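Local coordinates for vacuolar aminopeptidase 1 (PDB 5JGF), which removes N-terminal amino acids from peptides in the yeast vacuole as a zinc-dependent M18 aminopeptidase, and travels there as the main cargo of the cytoplasm-to-vacuole targeting pathway, at residues Y8-A12 and S446-L451; T25-V29 and I64-L70; L35-F41 and M271-I275; E82-I88 and F459-R464; I339-A343 and F455-F459. All coordinates share one frame; numbering follows the deposited sequence.

Contact 1: residues Y8-A12 and S446-L451; sequences YEDIA and SKDVGL
Tyr8 lays its ring against the first turn of helix 448-468. CB leaves CA toward the 446-451 segment, and CG, turned anti to the carbonyl carbon (chi1 -72°), starts beneath CE of Lys447. Next, CD2 lies 3.6 Å from Lys447 O; Gly450, with no side chain, lets CD2 of Tyr8 come to 3.6 Å from its CA, which also meets Ile11 CG2. CE2 then reaches the backbone, 3.5 Å from Gly450 C, with Leu451 N near the ring plane at the edge. At the tip, OH comes 3.8 Å from Leu451 CD2. Lys447, bent at chi3, lies over one face: NZ is 4.5 Å from the ring centroid and 9° off the normal, a cation-pi contact joined by a CH-pi contact from CE. A water bridges the backbones, donating to Tyr8 O and Ser446 O and accepting from Gly450 N at 3.0 Å. The contact joins helix 7-21 to the start of helix 448-468, while Phe268 of helix 261-278 packs against both Ile11 and Val449.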
# COMPACT_ATOMS: atom_id res chain seq x y z
N TYR D 8 27.73 -3.84 -52.51
CA TYR D 8 27.04 -3.83 -51.23
C TYR D 8 25.54 -3.60 -51.41
O TYR D 8 24.72 -4.18 -50.70
CB TYR D 8 27.62 -2.76 -50.31
CG TYR D 8 29.00 -3.08 -49.78
CD1 TYR D 8 30.15 -2.83 -50.54
CD2 TYR D 8 29.16 -3.68 -48.53
CE1 TYR D 8 31.42 -3.18 -50.06
CE2 TYR D 8 30.42 -4.03 -48.05
CZ TYR D 8 31.55 -3.78 -48.82
OH TYR D 8 32.79 -4.14 -48.34
N GLU D 9 25.19 -2.73 -52.35
CA GLU D 9 23.79 -2.45 -52.63
C GLU D 9 23.10 -3.67 -53.21
O GLU D 9 21.97 -4.00 -52.84
CB GLU D 9 23.69 -1.29 -53.62
CG GLU D 9 23.89 0.08 -53.00
CD GLU D 9 24.29 1.13 -54.02
OE1 GLU D 9 24.00 0.92 -55.22
OE2 GLU D 9 24.90 2.17 -53.67
N ASP D 10 23.78 -4.35 -54.13
CA ASP D 10 23.23 -5.54 -54.75
C ASP D 10 23.02 -6.66 -53.74
O ASP D 10 21.97 -7.30 -53.72
CB ASP D 10 24.15 -6.03 -55.88
CG ASP D 10 24.16 -5.09 -57.08
OD1 ASP D 10 23.22 -4.27 -57.20
OD2 ASP D 10 25.09 -5.18 -57.90
N ILE D 11 24.01 -6.90 -52.89
CA ILE D 11 23.87 -7.97 -51.91
C ILE D 11 22.78 -7.61 -50.89
O ILE D 11 22.08 -8.49 -50.39
CB ILE D 11 25.21 -8.27 -51.19
CG1 ILE D 11 25.10 -9.59 -50.43
CG2 ILE D 11 25.57 -7.14 -50.24
CD1 ILE D 11 24.77 -10.77 -51.32
N ALA D 12 22.63 -6.32 -50.59
CA ALA D 12 21.60 -5.87 -49.66
C ALA D 12 20.23 -6.22 -50.25
O ALA D 12 19.34 -6.68 -49.54
CB ALA D 12 21.70 -4.37 -49.42
N SER D 446 22.53 -0.62 -44.18
CA SER D 446 22.38 -1.10 -45.55
C SER D 446 23.68 -1.74 -46.09
O SER D 446 23.64 -2.53 -47.03
CB SER D 446 21.93 0.03 -46.47
OG SER D 446 22.83 1.13 -46.41
N LYS D 447 24.81 -1.39 -45.49
CA LYS D 447 26.11 -1.95 -45.90
C LYS D 447 26.51 -3.18 -45.07
O LYS D 447 27.45 -3.90 -45.42
CB LYS D 447 27.23 -0.91 -45.73
CG LYS D 447 27.37 0.14 -46.83
CD LYS D 447 28.76 0.80 -46.76
CE LYS D 447 29.87 -0.25 -46.90
NZ LYS D 447 31.21 0.38 -47.07
N ASP D 448 25.81 -3.41 -43.97
CA ASP D 448 26.16 -4.52 -43.08
C ASP D 448 26.07 -5.94 -43.62
O ASP D 448 26.85 -6.80 -43.21
CB ASP D 448 25.39 -4.37 -41.77
CG ASP D 448 25.99 -3.28 -40.89
OD1 ASP D 448 25.25 -2.43 -40.36
OD2 ASP D 448 27.23 -3.28 -40.73
N VAL D 449 25.15 -6.21 -44.53
CA VAL D 449 25.07 -7.55 -45.10
C VAL D 449 26.40 -7.79 -45.83
O VAL D 449 27.05 -8.82 -45.64
CB VAL D 449 23.91 -7.68 -46.11
CG1 VAL D 449 23.96 -9.05 -46.79
CG2 VAL D 449 22.57 -7.50 -45.40
N GLY D 450 26.79 -6.83 -46.66
CA GLY D 450 28.03 -6.94 -47.41
C GLY D 450 29.27 -6.99 -46.53
O GLY D 450 30.19 -7.77 -46.79
N LEU D 451 29.31 -6.17 -45.49
CA LEU D 451 30.46 -6.16 -44.59
C LEU D 451 30.54 -7.50 -43.86
O LEU D 451 31.64 -7.98 -43.56
CB LEU D 451 30.35 -5.00 -43.60
CG LEU D 451 30.48 -3.60 -44.22
CD1 LEU D 451 30.13 -2.54 -43.19
CD2 LEU D 451 31.90 -3.39 -44.73
O HOH W 1 25.16 -4.68 -47.97

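Contact 2: residues T25-V29 and I64-L70; sequences TYHVV and IRNGTNL
The Tyr26 ring meets the turn between strands 58-65 and 69-76, with Asn66 O near its plane at the edge, 3.9 Å from CE1. Also in plane at the edge is a water that donates to both Tyr26 OH and Asn66 O. Thr68 CG2 and Gly67 O approach obliquely, the methyl 3.5 Å from Tyr26 CE1. The second flat group, the Asn66 amide, holds Thr68 OG1 nearly in its plane: ND2 donates over 3.2 Å at 173°. That hydroxyl also bonds Asp296, Tyr26 OH bonds Asp237, and Asn66 OD1 bonds Arg426 of the second subunit. A second water bridges the backbones, donating to Tyr26 O and Gly67 O at 2.8 Å each. Val29 CG1, anti to the backbone N (chi1 170°), meets Ile64 CG2 tip to tip at 3.9 Å, whereas Val29 CG2 rests 3.6 Å from Thr68 CA. Thr68 and Asn69 both face Arg65, forming a classic beta bulge. Helix 25-38 begins against this hairpin of the mixed sheet, with Leu152 of strand 149-154 also touching Tyr26.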
# COMPACT_ATOMS: atom_id res chain seq x y z
N THR D 25 11.30 -21.10 -41.56
CA THR D 25 12.57 -21.81 -41.45
C THR D 25 12.69 -22.84 -42.58
O THR D 25 13.76 -23.02 -43.16
CB THR D 25 12.69 -22.51 -40.08
OG1 THR D 25 12.47 -21.54 -39.04
CG2 THR D 25 14.08 -23.11 -39.91
N TYR D 26 11.59 -23.51 -42.88
CA TYR D 26 11.58 -24.50 -43.96
C TYR D 26 12.02 -23.89 -45.29
O TYR D 26 12.82 -24.49 -46.01
CB TYR D 26 10.19 -25.11 -44.13
CG TYR D 26 9.74 -25.96 -42.97
CD1 TYR D 26 10.35 -27.18 -42.69
CD2 TYR D 26 8.69 -25.54 -42.14
CE1 TYR D 26 9.94 -27.97 -41.62
CE2 TYR D 26 8.27 -26.32 -41.07
CZ TYR D 26 8.89 -27.53 -40.81
OH TYR D 26 8.48 -28.30 -39.75
N HIS D 27 11.49 -22.71 -45.62
CA HIS D 27 11.84 -22.05 -46.87
C HIS D 27 13.31 -21.65 -46.88
O HIS D 27 13.99 -21.80 -47.89
CB HIS D 27 11.00 -20.78 -47.11
CG HIS D 27 9.55 -21.05 -47.36
ND1 HIS D 27 8.61 -21.08 -46.35
CD2 HIS D 27 8.88 -21.30 -48.51
CE1 HIS D 27 7.42 -21.34 -46.86
NE2 HIS D 27 7.56 -21.48 -48.17
N VAL D 28 13.78 -21.13 -45.75
CA VAL D 28 15.17 -20.70 -45.63
C VAL D 28 16.15 -21.84 -45.89
O VAL D 28 17.12 -21.68 -46.63
CB VAL D 28 15.44 -20.10 -44.23
CG1 VAL D 28 16.93 -19.84 -44.04
CG2 VAL D 28 14.66 -18.79 -44.08
N VAL D 29 15.90 -22.99 -45.26
CA VAL D 29 16.75 -24.15 -45.45
C VAL D 29 16.68 -24.61 -46.91
O VAL D 29 17.70 -24.93 -47.51
CB VAL D 29 16.33 -25.30 -44.51
CG1 VAL D 29 17.05 -26.59 -44.90
CG2 VAL D 29 16.66 -24.93 -43.07
N ILE D 64 20.78 -32.27 -44.25
CA ILE D 64 19.70 -31.56 -43.59
C ILE D 64 19.01 -32.47 -42.59
O ILE D 64 18.85 -33.67 -42.84
CB ILE D 64 18.65 -31.07 -44.62
CG1 ILE D 64 19.32 -30.14 -45.63
CG2 ILE D 64 17.50 -30.35 -43.91
CD1 ILE D 64 18.42 -29.74 -46.78
N ARG D 65 18.62 -31.90 -41.46
CA ARG D 65 17.92 -32.66 -40.44
C ARG D 65 16.60 -31.96 -40.15
O ARG D 65 16.56 -30.74 -39.98
CB ARG D 65 18.75 -32.73 -39.15
CG ARG D 65 18.02 -33.42 -38.00
CD ARG D 65 18.85 -33.44 -36.74
NE ARG D 65 20.07 -34.23 -36.90
CZ ARG D 65 21.00 -34.38 -35.96
NH1 ARG D 65 20.85 -33.79 -34.78
NH2 ARG D 65 22.07 -35.13 -36.20
N ASN D 66 15.51 -32.73 -40.13
CA ASN D 66 14.18 -32.19 -39.82
C ASN D 66 13.70 -31.13 -40.82
O ASN D 66 12.64 -30.54 -40.64
CB ASN D 66 14.20 -31.59 -38.41
CG ASN D 66 12.81 -31.44 -37.81
OD1 ASN D 66 12.12 -32.43 -37.60
ND2 ASN D 66 12.41 -30.20 -37.54
N GLY D 67 14.49 -30.89 -41.86
CA GLY D 67 14.14 -29.88 -42.85
C GLY D 67 14.34 -28.46 -42.34
O GLY D 67 13.96 -27.50 -43.01
N THR D 68 14.97 -28.32 -41.17
CA THR D 68 15.19 -27.01 -40.57
C THR D 68 16.58 -26.83 -39.96
O THR D 68 16.87 -25.79 -39.36
CB THR D 68 14.17 -26.76 -39.43
OG1 THR D 68 14.34 -27.75 -38.42
CG2 THR D 68 12.75 -26.83 -39.96
N ASN D 69 17.44 -27.83 -40.12
CA ASN D 69 18.79 -27.84 -39.55
C ASN D 69 19.69 -28.29 -40.71
O ASN D 69 19.60 -29.43 -41.17
CB ASN D 69 18.79 -28.86 -38.40
CG ASN D 69 20.11 -28.94 -37.64
OD1 ASN D 69 20.30 -29.87 -36.86
ND2 ASN D 69 21.00 -27.97 -37.83
N LEU D 70 20.54 -27.38 -41.19
CA LEU D 70 21.41 -27.69 -42.32
C LEU D 70 22.89 -27.47 -42.04
O LEU D 70 23.27 -26.54 -41.34
CB LEU D 70 20.99 -26.84 -43.53
CG LEU D 70 21.76 -26.95 -44.86
CD1 LEU D 70 20.84 -26.57 -46.00
CD2 LEU D 70 22.99 -26.06 -44.83
O HOH W 2 13.16 -27.28 -45.66
O HOH W 3 9.77 -30.77 -39.80

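Contact 3: residues L35-F41 and M271-I275; sequences LLDKHNF and MIALI
Leu36 CG stands anti to its carbonyl carbon (chi1 -71°), which carries CD2 toward Ile275, while Met271, bent at both chi2 (-56°) and chi3, brings CE round to the same methyl. Leu36 CD2 is therefore met twice, by Ile275 CD1 at 3.5 Å and by Met271 CE at 3.8 Å. It also sits over the centre of one face of the Phe41 ring, so this aromatic group completes the apolar cluster from its own segment; Ile275 CD1 approaches the ring obliquely. Leu35 CD2 meets Ile272 CD1 at 4.0 Å, the two side chains crossing at about a right angle.

His39, just past the helix, presents a ring face to Ile275. Ile275 CG2 lies 3.7 Å from the imidazole centroid and 8° off the normal, a centred CH-pi contact. A Schellman motif ends helix 25-38 here, with Phe41 N bonded to Leu36 O and Asn40, at positive phi, as the C-prime residue; beyond this cap the chain leaves the helix with Phe41 CB directed toward 271-275. Strands 69-76 and 289-295 pack against the buried side chains.

No direct hydrogen bond crosses between the segments. A water donates to Ile275 O at 2.8 Å and weakly accepts from His39 ND1, consistent with a proton on ND1 without excluding one on NE2; cohesion is otherwise apolar.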
# COMPACT_ATOMS: atom_id res chain seq x y z
N LEU D 35 20.73 -23.31 -53.34
CA LEU D 35 21.93 -22.53 -53.65
C LEU D 35 23.16 -23.43 -53.63
O LEU D 35 24.04 -23.31 -54.49
CB LEU D 35 22.10 -21.41 -52.61
CG LEU D 35 23.29 -20.48 -52.81
CD1 LEU D 35 23.12 -19.71 -54.11
CD2 LEU D 35 23.40 -19.52 -51.63
N LEU D 36 23.21 -24.32 -52.65
CA LEU D 36 24.33 -25.25 -52.53
C LEU D 36 24.35 -26.22 -53.71
O LEU D 36 25.42 -26.54 -54.24
CB LEU D 36 24.23 -26.02 -51.21
CG LEU D 36 24.51 -25.18 -49.97
CD1 LEU D 36 23.97 -25.88 -48.73
CD2 LEU D 36 26.01 -24.94 -49.84
N ASP D 37 23.17 -26.68 -54.13
CA ASP D 37 23.08 -27.59 -55.27
C ASP D 37 23.68 -26.90 -56.49
O ASP D 37 24.50 -27.47 -57.20
CB ASP D 37 21.63 -27.95 -55.60
CG ASP D 37 20.99 -28.87 -54.58
OD1 ASP D 37 21.72 -29.59 -53.87
OD2 ASP D 37 19.74 -28.89 -54.52
N LYS D 38 23.25 -25.67 -56.72
CA LYS D 38 23.72 -24.88 -57.84
C LYS D 38 25.24 -24.70 -57.83
O LYS D 38 25.87 -24.59 -58.88
CB LYS D 38 23.03 -23.52 -57.85
CG LYS D 38 23.68 -22.51 -58.79
CD LYS D 38 22.87 -21.24 -58.92
CE LYS D 38 23.60 -20.23 -59.79
NZ LYS D 38 22.67 -19.27 -60.44
N HIS D 39 25.82 -24.66 -56.63
CA HIS D 39 27.26 -24.48 -56.52
C HIS D 39 28.02 -25.78 -56.32
O HIS D 39 29.11 -25.82 -55.75
CB HIS D 39 27.55 -23.46 -55.42
CG HIS D 39 27.23 -22.06 -55.81
ND1 HIS D 39 28.12 -21.25 -56.49
CD2 HIS D 39 26.08 -21.35 -55.71
CE1 HIS D 39 27.53 -20.11 -56.79
NE2 HIS D 39 26.30 -20.14 -56.32
N ASN D 40 27.41 -26.86 -56.80
CA ASN D 40 27.99 -28.18 -56.76
C ASN D 40 28.31 -28.83 -55.42
O ASN D 40 29.30 -29.55 -55.29
CB ASN D 40 29.24 -28.19 -57.65
CG ASN D 40 28.95 -27.69 -59.05
OD1 ASN D 40 29.42 -26.63 -59.46
ND2 ASN D 40 28.14 -28.44 -59.79
N PHE D 41 27.48 -28.56 -54.41
CA PHE D 41 27.65 -29.20 -53.11
C PHE D 41 26.74 -30.42 -53.21
O PHE D 41 25.59 -30.30 -53.64
CB PHE D 41 27.18 -28.30 -51.96
CG PHE D 41 28.20 -27.29 -51.52
CD1 PHE D 41 28.54 -26.21 -52.33
CD2 PHE D 41 28.82 -27.41 -50.27
CE1 PHE D 41 29.48 -25.26 -51.90
CE2 PHE D 41 29.75 -26.47 -49.83
CZ PHE D 41 30.08 -25.39 -50.65
N MET D 271 26.47 -18.06 -45.23
CA MET D 271 26.32 -18.99 -46.35
C MET D 271 26.86 -18.40 -47.66
O MET D 271 27.51 -19.10 -48.43
CB MET D 271 24.85 -19.39 -46.55
CG MET D 271 24.33 -20.41 -45.55
SD MET D 271 25.31 -21.95 -45.49
CE MET D 271 25.46 -22.34 -47.16
N ILE D 272 26.57 -17.13 -47.90
CA ILE D 272 27.06 -16.48 -49.11
C ILE D 272 28.58 -16.46 -49.07
O ILE D 272 29.25 -16.69 -50.08
CB ILE D 272 26.51 -15.04 -49.24
CG1 ILE D 272 25.00 -15.09 -49.46
CG2 ILE D 272 27.19 -14.32 -50.40
CD1 ILE D 272 24.56 -15.84 -50.71
N ALA D 273 29.14 -16.19 -47.90
CA ALA D 273 30.59 -16.16 -47.75
C ALA D 273 31.16 -17.53 -48.07
O ALA D 273 32.18 -17.65 -48.75
CB ALA D 273 30.97 -15.74 -46.34
N LEU D 274 30.51 -18.58 -47.56
CA LEU D 274 30.97 -19.95 -47.80
C LEU D 274 30.96 -20.27 -49.30
O LEU D 274 31.91 -20.86 -49.82
CB LEU D 274 30.08 -20.95 -47.07
CG LEU D 274 30.47 -22.42 -47.30
CD1 LEU D 274 31.79 -22.70 -46.59
CD2 LEU D 274 29.38 -23.35 -46.77
N ILE D 275 29.89 -19.88 -49.98
CA ILE D 275 29.75 -20.13 -51.41
C ILE D 275 30.80 -19.37 -52.21
O ILE D 275 31.42 -19.92 -53.12
CB ILE D 275 28.32 -19.77 -51.90
CG1 ILE D 275 27.45 -21.03 -51.92
CG2 ILE D 275 28.36 -19.16 -53.30
CD1 ILE D 275 27.40 -21.77 -50.61
O HOH W 4 30.75 -21.86 -55.04

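Contact 4: residues E82-I88 and F459-R464; sequences EKGVGVI and FFKHWR
Arg464 NH1 donates to Lys83 O over 2.9 Å with an N-H...O angle of 156°, tying helix 448-468 to the chain leading into strand 86-91 of the mixed central sheet in this M18 alpha/beta fold. The oxygen lies near the guanidinium plane, but NH1 approaches from above the carbonyl plane, 69° out of it. Bends at chi2 and chi3 of Arg464 bring the group there; its NH2 makes a salt bridge with Asp468, and NH1 has a weak second bond to Asn337 O. The aliphatic stems also touch, Lys83 CD lying 4.1 Å from Arg464 CD.

Further along, three aromatic side chains carry the helix on the sheet. Gly86 presents its backbone to Trp463, with CA 3.1 Å above the indole plane and displaced toward the rim. Arg464 CB occupies the opposite face, so the indole is held between helix and strand. Having no side chain, Gly86 lets the indole lie directly on its backbone, CA 3.5 Å from NE1 of Trp463. Phe459 turns an edge to Gly86 C, while Ile88 CG1 passes Phe459 CE2 at 4.0 Å, the two side chains pointing opposite ways. The strand and helix segments run at 139°, their axes approaching to 9.1 Å. Phe460 has Gly86 O in plane at its edge, and Leu274 of helix 261-278 packs beside it. Ile88 CD1 reaches the ring obliquely, 3.6 Å from Phe460 CZ.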
# COMPACT_ATOMS: atom_id res chain seq x y z
N GLU D 82 45.02 -32.39 -37.20
CA GLU D 82 45.71 -31.21 -36.67
C GLU D 82 45.29 -29.90 -37.32
O GLU D 82 45.52 -28.82 -36.76
CB GLU D 82 47.22 -31.41 -36.78
CG GLU D 82 47.74 -32.61 -35.99
CD GLU D 82 47.45 -33.96 -36.65
OE1 GLU D 82 47.58 -34.99 -35.95
OE2 GLU D 82 47.12 -34.01 -37.86
N LYS D 83 44.68 -29.98 -38.50
CA LYS D 83 44.23 -28.78 -39.21
C LYS D 83 42.93 -28.23 -38.61
O LYS D 83 42.55 -27.08 -38.85
CB LYS D 83 44.02 -29.09 -40.69
CG LYS D 83 45.33 -29.17 -41.47
CD LYS D 83 45.96 -27.79 -41.53
CE LYS D 83 47.33 -27.82 -42.17
NZ LYS D 83 47.88 -26.44 -42.28
N GLY D 84 42.26 -29.07 -37.82
CA GLY D 84 41.02 -28.66 -37.19
C GLY D 84 39.91 -28.36 -38.18
O GLY D 84 40.00 -28.70 -39.36
N VAL D 85 38.86 -27.70 -37.70
CA VAL D 85 37.73 -27.34 -38.54
C VAL D 85 37.41 -25.86 -38.38
O VAL D 85 37.43 -25.34 -37.26
CB VAL D 85 36.47 -28.17 -38.16
CG1 VAL D 85 35.34 -27.87 -39.13
CG2 VAL D 85 36.81 -29.66 -38.16
N GLY D 86 37.14 -25.19 -39.50
CA GLY D 86 36.79 -23.78 -39.47
C GLY D 86 35.27 -23.75 -39.54
O GLY D 86 34.70 -24.09 -40.57
N VAL D 87 34.63 -23.34 -38.45
CA VAL D 87 33.17 -23.36 -38.38
C VAL D 87 32.45 -22.03 -38.15
O VAL D 87 32.93 -21.17 -37.41
CB VAL D 87 32.71 -24.27 -37.21
CG1 VAL D 87 31.19 -24.35 -37.18
CG2 VAL D 87 33.33 -25.65 -37.33
N ILE D 88 31.29 -21.89 -38.78
CA ILE D 88 30.44 -20.74 -38.53
C ILE D 88 29.08 -21.35 -38.21
O ILE D 88 28.51 -22.08 -39.02
CB ILE D 88 30.26 -19.79 -39.74
CG1 ILE D 88 31.58 -19.11 -40.10
CG2 ILE D 88 29.23 -18.70 -39.37
CD1 ILE D 88 31.45 -18.08 -41.21
N PHE D 459 37.37 -14.97 -43.01
CA PHE D 459 37.56 -15.99 -41.99
C PHE D 459 37.92 -17.34 -42.62
O PHE D 459 38.90 -17.97 -42.22
CB PHE D 459 36.28 -16.16 -41.16
CG PHE D 459 36.28 -17.40 -40.30
CD1 PHE D 459 37.07 -17.47 -39.16
CD2 PHE D 459 35.50 -18.50 -40.65
CE1 PHE D 459 37.08 -18.63 -38.37
CE2 PHE D 459 35.51 -19.66 -39.87
CZ PHE D 459 36.30 -19.72 -38.73
N PHE D 460 37.14 -17.78 -43.60
CA PHE D 460 37.41 -19.06 -44.24
C PHE D 460 38.77 -19.06 -44.94
O PHE D 460 39.49 -20.06 -44.91
CB PHE D 460 36.30 -19.41 -45.23
CG PHE D 460 35.03 -19.86 -44.57
CD1 PHE D 460 35.03 -20.90 -43.65
CD2 PHE D 460 33.82 -19.24 -44.87
CE1 PHE D 460 33.85 -21.33 -43.04
CE2 PHE D 460 32.63 -19.66 -44.27
CZ PHE D 460 32.65 -20.70 -43.35
N LYS D 461 39.12 -17.94 -45.55
CA LYS D 461 40.40 -17.85 -46.25
C LYS D 461 41.62 -17.83 -45.34
O LYS D 461 42.61 -18.52 -45.61
CB LYS D 461 40.44 -16.58 -47.10
CG LYS D 461 39.58 -16.59 -48.34
CD LYS D 461 39.69 -15.25 -49.05
CE LYS D 461 38.93 -15.23 -50.36
NZ LYS D 461 38.95 -13.88 -50.99
N HIS D 462 41.55 -17.08 -44.24
CA HIS D 462 42.71 -16.92 -43.37
C HIS D 462 42.70 -17.40 -41.92
O HIS D 462 43.72 -17.25 -41.24
CB HIS D 462 43.11 -15.44 -43.39
CG HIS D 462 43.14 -14.84 -44.76
ND1 HIS D 462 42.37 -13.76 -45.11
CD2 HIS D 462 43.85 -15.17 -45.86
CE1 HIS D 462 42.60 -13.44 -46.37
NE2 HIS D 462 43.50 -14.29 -46.85
N TRP D 463 41.61 -17.97 -41.42
CA TRP D 463 41.61 -18.38 -40.02
C TRP D 463 42.70 -19.38 -39.65
O TRP D 463 43.31 -19.28 -38.59
CB TRP D 463 40.25 -18.94 -39.60
CG TRP D 463 40.04 -20.38 -39.94
CD1 TRP D 463 39.52 -20.89 -41.09
CD2 TRP D 463 40.40 -21.51 -39.13
NE1 TRP D 463 39.53 -22.26 -41.05
CE2 TRP D 463 40.06 -22.67 -39.86
CE3 TRP D 463 40.97 -21.65 -37.86
CZ2 TRP D 463 40.28 -23.96 -39.36
CZ3 TRP D 463 41.18 -22.93 -37.36
CH2 TRP D 463 40.83 -24.07 -38.11
N ARG D 464 42.94 -20.36 -40.53
CA ARG D 464 43.95 -21.38 -40.24
C ARG D 464 45.33 -20.75 -40.09
O ARG D 464 46.05 -21.04 -39.14
CB ARG D 464 43.96 -22.44 -41.34
CG ARG D 464 44.86 -23.65 -41.07
CD ARG D 464 44.47 -24.40 -39.79
NE ARG D 464 45.17 -23.89 -38.62
CZ ARG D 464 44.95 -24.29 -37.37
NH1 ARG D 464 44.03 -25.22 -37.11
NH2 ARG D 464 45.65 -23.78 -36.37

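Contact 5: residues I339-A343 and F455-F459; sequences IILSA and FFNGF
Strand 339-343 and helix 455-459 run nearly antiparallel, at 167°, with their axes 11.6 Å apart at closest approach, and the space between is bridged by side chains from both. This is helix-on-sheet packing in the alpha/beta core of the M18 fold: strand 339-347 lies between strands 86-91 and 426-434 of the mixed sheet.

Leu341 is the main strand residue. Its CG is anti to the carbonyl carbon (chi1 -65°), directing CD1 into a group of three phenylalanines. That methyl lies over one face of Phe459, 3.6 Å from the ring centroid and 16° off the normal, in a CH-pi contact offset toward the rim. The same CD1 is near the plane of Phe456 at its edge and approaches Phe455 obliquely, 4.1 Å from CE2. Ile339 comes to Phe459 differently: its CG2, anti to the backbone N, stands at the ring edge, 3.7 Å from CE1.

No hydrogen bond joins the two segments; the side-chain contacts across them are all between apolar groups of buried residues. The strand's end at Ala343 leads directly to Asp344, a zinc ligand, and the Ala343 side chain lies about 9 Å from a bound zinc ion. Cys266 of helix 261-278 packs on Ala343, and Ile88 touches both Ala343 and Phe456. Across the contact, Ala343 CB meets Phe456 CZ at 3.8 Å.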
# COMPACT_ATOMS: atom_id res chain seq x y z
N ILE D 339 38.28 -23.65 -34.73
CA ILE D 339 37.78 -22.34 -34.35
C ILE D 339 36.32 -22.28 -34.79
O ILE D 339 36.00 -22.49 -35.96
CB ILE D 339 38.55 -21.18 -35.04
CG1 ILE D 339 39.94 -21.01 -34.40
CG2 ILE D 339 37.75 -19.88 -34.91
CD1 ILE D 339 39.91 -20.62 -32.93
N ILE D 340 35.43 -22.00 -33.85
CA ILE D 340 34.02 -21.91 -34.16
C ILE D 340 33.57 -20.46 -34.00
O ILE D 340 33.81 -19.85 -32.97
CB ILE D 340 33.15 -22.77 -33.22
CG1 ILE D 340 33.53 -24.25 -33.35
CG2 ILE D 340 31.67 -22.58 -33.56
CD1 ILE D 340 32.75 -25.17 -32.40
N LEU D 341 32.95 -19.92 -35.04
CA LEU D 341 32.42 -18.57 -34.94
C LEU D 341 30.93 -18.77 -34.73
O LEU D 341 30.24 -19.29 -35.61
CB LEU D 341 32.63 -17.75 -36.23
CG LEU D 341 34.05 -17.40 -36.69
CD1 LEU D 341 33.96 -16.35 -37.80
CD2 LEU D 341 34.87 -16.86 -35.53
N SER D 342 30.44 -18.41 -33.55
CA SER D 342 29.02 -18.51 -33.26
C SER D 342 28.49 -17.16 -33.73
O SER D 342 28.63 -16.15 -33.05
CB SER D 342 28.79 -18.66 -31.75
OG SER D 342 27.41 -18.59 -31.45
N ALA D 343 27.89 -17.15 -34.92
CA ALA D 343 27.39 -15.91 -35.51
C ALA D 343 25.91 -15.68 -35.26
O ALA D 343 25.06 -16.31 -35.87
CB ALA D 343 27.67 -15.90 -37.02
N PHE D 455 33.65 -10.17 -44.06
CA PHE D 455 34.35 -10.68 -42.89
C PHE D 455 34.39 -12.20 -42.85
O PHE D 455 35.45 -12.80 -42.64
CB PHE D 455 33.71 -10.17 -41.60
CG PHE D 455 34.31 -10.76 -40.37
CD1 PHE D 455 35.56 -10.34 -39.93
CD2 PHE D 455 33.66 -11.78 -39.69
CE1 PHE D 455 36.16 -10.94 -38.83
CE2 PHE D 455 34.25 -12.38 -38.58
CZ PHE D 455 35.50 -11.96 -38.15
N PHE D 456 33.24 -12.84 -43.05
CA PHE D 456 33.15 -14.29 -43.02
C PHE D 456 33.97 -14.94 -44.12
O PHE D 456 34.52 -16.03 -43.95
CB PHE D 456 31.69 -14.74 -43.13
CG PHE D 456 30.85 -14.40 -41.92
CD1 PHE D 456 29.54 -13.96 -42.07
CD2 PHE D 456 31.38 -14.52 -40.64
CE1 PHE D 456 28.76 -13.64 -40.96
CE2 PHE D 456 30.61 -14.21 -39.52
CZ PHE D 456 29.30 -13.77 -39.68
N ASN D 457 34.05 -14.27 -45.27
CA ASN D 457 34.83 -14.78 -46.40
C ASN D 457 36.29 -14.76 -45.96
O ASN D 457 37.03 -15.73 -46.17
CB ASN D 457 34.64 -13.88 -47.62
CG ASN D 457 35.28 -14.46 -48.88
OD1 ASN D 457 35.80 -13.72 -49.71
ND2 ASN D 457 35.24 -15.78 -49.02
N GLY D 458 36.69 -13.66 -45.33
CA GLY D 458 38.06 -13.54 -44.84
C GLY D 458 38.38 -14.59 -43.80
O GLY D 458 39.52 -15.06 -43.71
N PHE D 459 37.37 -14.97 -43.01
CA PHE D 459 37.56 -15.99 -41.99
C PHE D 459 37.92 -17.34 -42.62
O PHE D 459 38.90 -17.97 -42.22
CB PHE D 459 36.28 -16.16 -41.16
CG PHE D 459 36.28 -17.40 -40.30
CD1 PHE D 459 37.07 -17.47 -39.16
CD2 PHE D 459 35.50 -18.50 -40.65
CE1 PHE D 459 37.08 -18.63 -38.37
CE2 PHE D 459 35.51 -19.66 -39.87
CZ PHE D 459 36.30 -19.72 -38.73

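How the contacts relate
Helix 448-468 runs through contacts 1, 5 and 4 in that order, its start meeting helix 7-21 and its later turns the mixed sheet. Contacts 4 and 5, with centres 8 Å apart, share Phe459 and the neighbouring strands 86-91 and 339-347. Contacts 2 and 3 share helix 25-38, with centres 15 Å apart, and touch through Leu70 and Leu36. Helix 261-278 connects the two groups: Ala273 packs on Phe456 and Leu274 on Phe460. Contacts 2 and 3 are nested in the loop closed by contact 1, which brings helix 7-21 against the start of the last helix, 448-468. That helix goes on to pack on strands 86-91 and 339-347, which carry the zinc ligands His91 and Asp344.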